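Local coordinates for protein putative S41 protease (Bacteroides fragilis NCTC 9343, PDB 3K50) that probably acts as a serine peptidase of family S41, with a PDZ-like domain beside the peptidase domain, though its substrate is not known, at residues 64-69 against 339-344. Numbering follows the deposited sequence.
Sequences DSLLDE and TDRFIL
Arg341 meets Leu66 and Asp68 just where a short antiparallel pairing between strands 62-65 and 342-352 begins, at the surface of the molecule. The short strand thereby joins a sheet whose other members, including strand 330-336, come from the region of the S41 peptidase family, and the chain leaves strand 62-65 toward strand 76-82. Arg341, in the loop just before strand 342-352, has a left-handed backbone, and its carbonyl O accepts a hydrogen bond from Leu66 N (3.3 Å), the donor standing well above the carbonyl plane. Its side chain bends at chi3 (50°) and crosses that of Leu66 at about a right angle. Leu66 CD2 lies over one face of the guanidinium, 3.9 Å from Arg341 NH1. Arg341 NH2 forms a salt bridge with Asp68 OD1 (3.1 Å), but the hydrogen bond within it is weak, and the carboxylate and guanidinium planes are turned 53° apart.

Phe342 opposes Ser65 as a non-hydrogen-bonded pair. Its ring turns away from the 64-69 segment to meet His337 and Pro45, while Phe342 CB remains 3.7 Å from Asp64 O. Ile343 and Asp64 form the hydrogen-bonded pair that follows: Asp64 N gives a nearly straight bond to Ile343 O (2.8 Å), and Ile343 N returns one to Asp64 O (2.7 Å). The side chains of this pair emerge on the same face of the sheet, where the carboxylate of Asp64 turns to a salt bridge with Lys62. Leu66 also packs on Val336 of the adjoining strand. Its CG is anti to the backbone N (chi1 -171°), and from there the isobutyl group crosses the Ile343 side chain at about a right angle, bringing Leu66 CD1 to 3.8 Å from Ile343 CD1.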
loop_
_atom_site.group_PDB
_atom_site.type_symbol
_atom_site.label_atom_id
_atom_site.label_comp_id
_atom_site.label_asym_id
_atom_site.label_seq_id
_atom_site.Cartn_x
_atom_site.Cartn_y
_atom_site.Cartn_z
ATOM N N ASP A 64 10.322 -8.889 9.689
ATOM C CA ASP A 64 10.421 -9.229 8.273
ATOM C C ASP A 64 11.778 -9.889 8.002
ATOM O O ASP A 64 12.818 -9.506 8.567
ATOM C CB ASP A 64 10.278 -7.986 7.415
ATOM C CG ASP A 64 8.833 -7.529 7.297
ATOM O OD1 ASP A 64 7.947 -8.372 7.035
ATOM O OD2 ASP A 64 8.574 -6.329 7.455
ATOM N N SER A 65 11.766 -10.881 7.127
ATOM C CA SER A 65 12.988 -11.592 6.779
ATOM C C SER A 65 13.893 -10.715 5.940
ATOM O O SER A 65 13.425 -9.816 5.256
ATOM C CB SER A 65 12.678 -12.900 6.036
ATOM O OG SER A 65 12.133 -13.856 6.941
ATOM N N LEU A 66 15.194 -10.947 6.064
ATOM C CA LEU A 66 16.165 -10.253 5.265
ATOM C C LEU A 66 16.465 -11.212 4.128
ATOM O O LEU A 66 17.092 -12.227 4.357
ATOM C CB LEU A 66 17.419 -9.985 6.071
ATOM C CG LEU A 66 18.442 -9.070 5.403
ATOM C CD1 LEU A 66 17.908 -7.641 5.253
ATOM C CD2 LEU A 66 19.693 -9.088 6.234
ATOM N N LEU A 67 16.011 -10.903 2.922
ATOM C CA LEU A 67 16.206 -11.770 1.758
ATOM C C LEU A 67 17.283 -11.229 0.807
ATOM O O LEU A 67 17.450 -10.021 0.692
ATOM C CB LEU A 67 14.868 -11.876 1.016
ATOM C CG LEU A 67 13.710 -12.610 1.736
ATOM C CD1 LEU A 67 12.318 -12.102 1.326
ATOM C CD2 LEU A 67 13.800 -14.123 1.554
ATOM N N ASP A 68 18.008 -12.117 0.144
ATOM C CA ASP A 68 18.988 -11.710 -0.872
ATOM C C ASP A 68 18.277 -11.087 -2.070
ATOM O O ASP A 68 18.765 -10.103 -2.633
ATOM C CB ASP A 68 19.874 -12.885 -1.291
ATOM C CG ASP A 68 20.918 -13.239 -0.228
ATOM O OD1 ASP A 68 21.259 -12.345 0.570
ATOM O OD2 ASP A 68 21.416 -14.388 -0.190
ATOM N N GLU A 69 17.120 -11.641 -2.442
ATOM C CA GLU A 69 16.298 -11.094 -3.511
ATOM C C GLU A 69 14.855 -11.354 -3.141
ATOM O O GLU A 69 14.605 -12.160 -2.248
ATOM C CB GLU A 69 16.632 -11.755 -4.848
ATOM C CG GLU A 69 16.356 -13.239 -4.921
ATOM C CD GLU A 69 16.666 -13.852 -6.297
ATOM O OE1 GLU A 69 17.147 -13.140 -7.217
ATOM O OE2 GLU A 69 16.411 -15.066 -6.459
ATOM N N THR A 339 23.498 -10.297 12.971
ATOM C CA THR A 339 23.858 -11.580 12.395
ATOM C C THR A 339 22.722 -12.524 11.951
ATOM O O THR A 339 22.927 -13.303 11.019
ATOM C CB THR A 339 24.741 -12.354 13.393
ATOM O OG1 THR A 339 24.033 -12.602 14.611
ATOM C CG2 THR A 339 26.013 -11.578 13.735
ATOM N N ASP A 340 21.528 -12.420 12.537
ATOM C CA ASP A 340 20.459 -13.395 12.285
ATOM C C ASP A 340 19.551 -13.102 11.121
ATOM O O ASP A 340 18.470 -13.662 11.029
ATOM C CB ASP A 340 19.619 -13.573 13.548
ATOM C CG ASP A 340 20.378 -14.235 14.659
ATOM O OD1 ASP A 340 21.412 -14.895 14.379
ATOM O OD2 ASP A 340 19.917 -14.130 15.817
ATOM N N ARG A 341 19.939 -12.180 10.261
ATOM C CA ARG A 341 19.199 -11.931 9.044
ATOM C C ARG A 341 17.667 -11.714 9.189
ATOM O O ARG A 341 16.881 -12.329 8.503
ATOM C CB ARG A 341 19.480 -13.050 8.026
ATOM C CG ARG A 341 20.990 -13.197 7.705
ATOM C CD ARG A 341 21.300 -14.111 6.489
ATOM N NE ARG A 341 20.515 -13.801 5.275
ATOM C CZ ARG A 341 20.746 -12.802 4.408
ATOM N NH1 ARG A 341 21.747 -11.939 4.588
ATOM N NH2 ARG A 341 19.946 -12.649 3.348
ATOM N N PHE A 342 17.243 -10.854 10.100
ATOM C CA PHE A 342 15.862 -10.418 10.060
ATOM C C PHE A 342 15.876 -8.918 10.290
ATOM O O PHE A 342 16.881 -8.343 10.701
ATOM C CB PHE A 342 14.973 -11.128 11.078
ATOM C CG PHE A 342 15.281 -10.812 12.525
ATOM C CD1 PHE A 342 14.662 -9.755 13.173
ATOM C CD2 PHE A 342 16.113 -11.638 13.251
ATOM C CE1 PHE A 342 14.887 -9.519 14.527
ATOM C CE2 PHE A 342 16.364 -11.415 14.593
ATOM C CZ PHE A 342 15.753 -10.356 15.241
ATOM N N ILE A 343 14.756 -8.309 9.975
ATOM C CA ILE A 343 14.542 -6.875 10.128
ATOM C C ILE A 343 13.399 -6.688 11.115
ATOM O O ILE A 343 12.337 -7.333 10.957
ATOM C CB ILE A 343 14.098 -6.209 8.825
ATOM C CG1 ILE A 343 15.124 -6.407 7.694
ATOM C CG2 ILE A 343 13.818 -4.690 9.067
ATOM C CD1 ILE A 343 14.565 -6.089 6.332
ATOM N N LEU A 344 13.657 -5.841 12.117
ATOM C CA LEU A 344 12.676 -5.382 13.116
ATOM C C LEU A 344 12.173 -4.031 12.647
ATOM O O LEU A 344 12.946 -3.074 12.623
ATOM C CB LEU A 344 13.309 -5.200 14.481
ATOM C CG LEU A 344 12.470 -4.517 15.596
ATOM C CD1 LEU A 344 11.120 -5.253 15.743
ATOM C CD2 LEU A 344 13.206 -4.495 16.940
#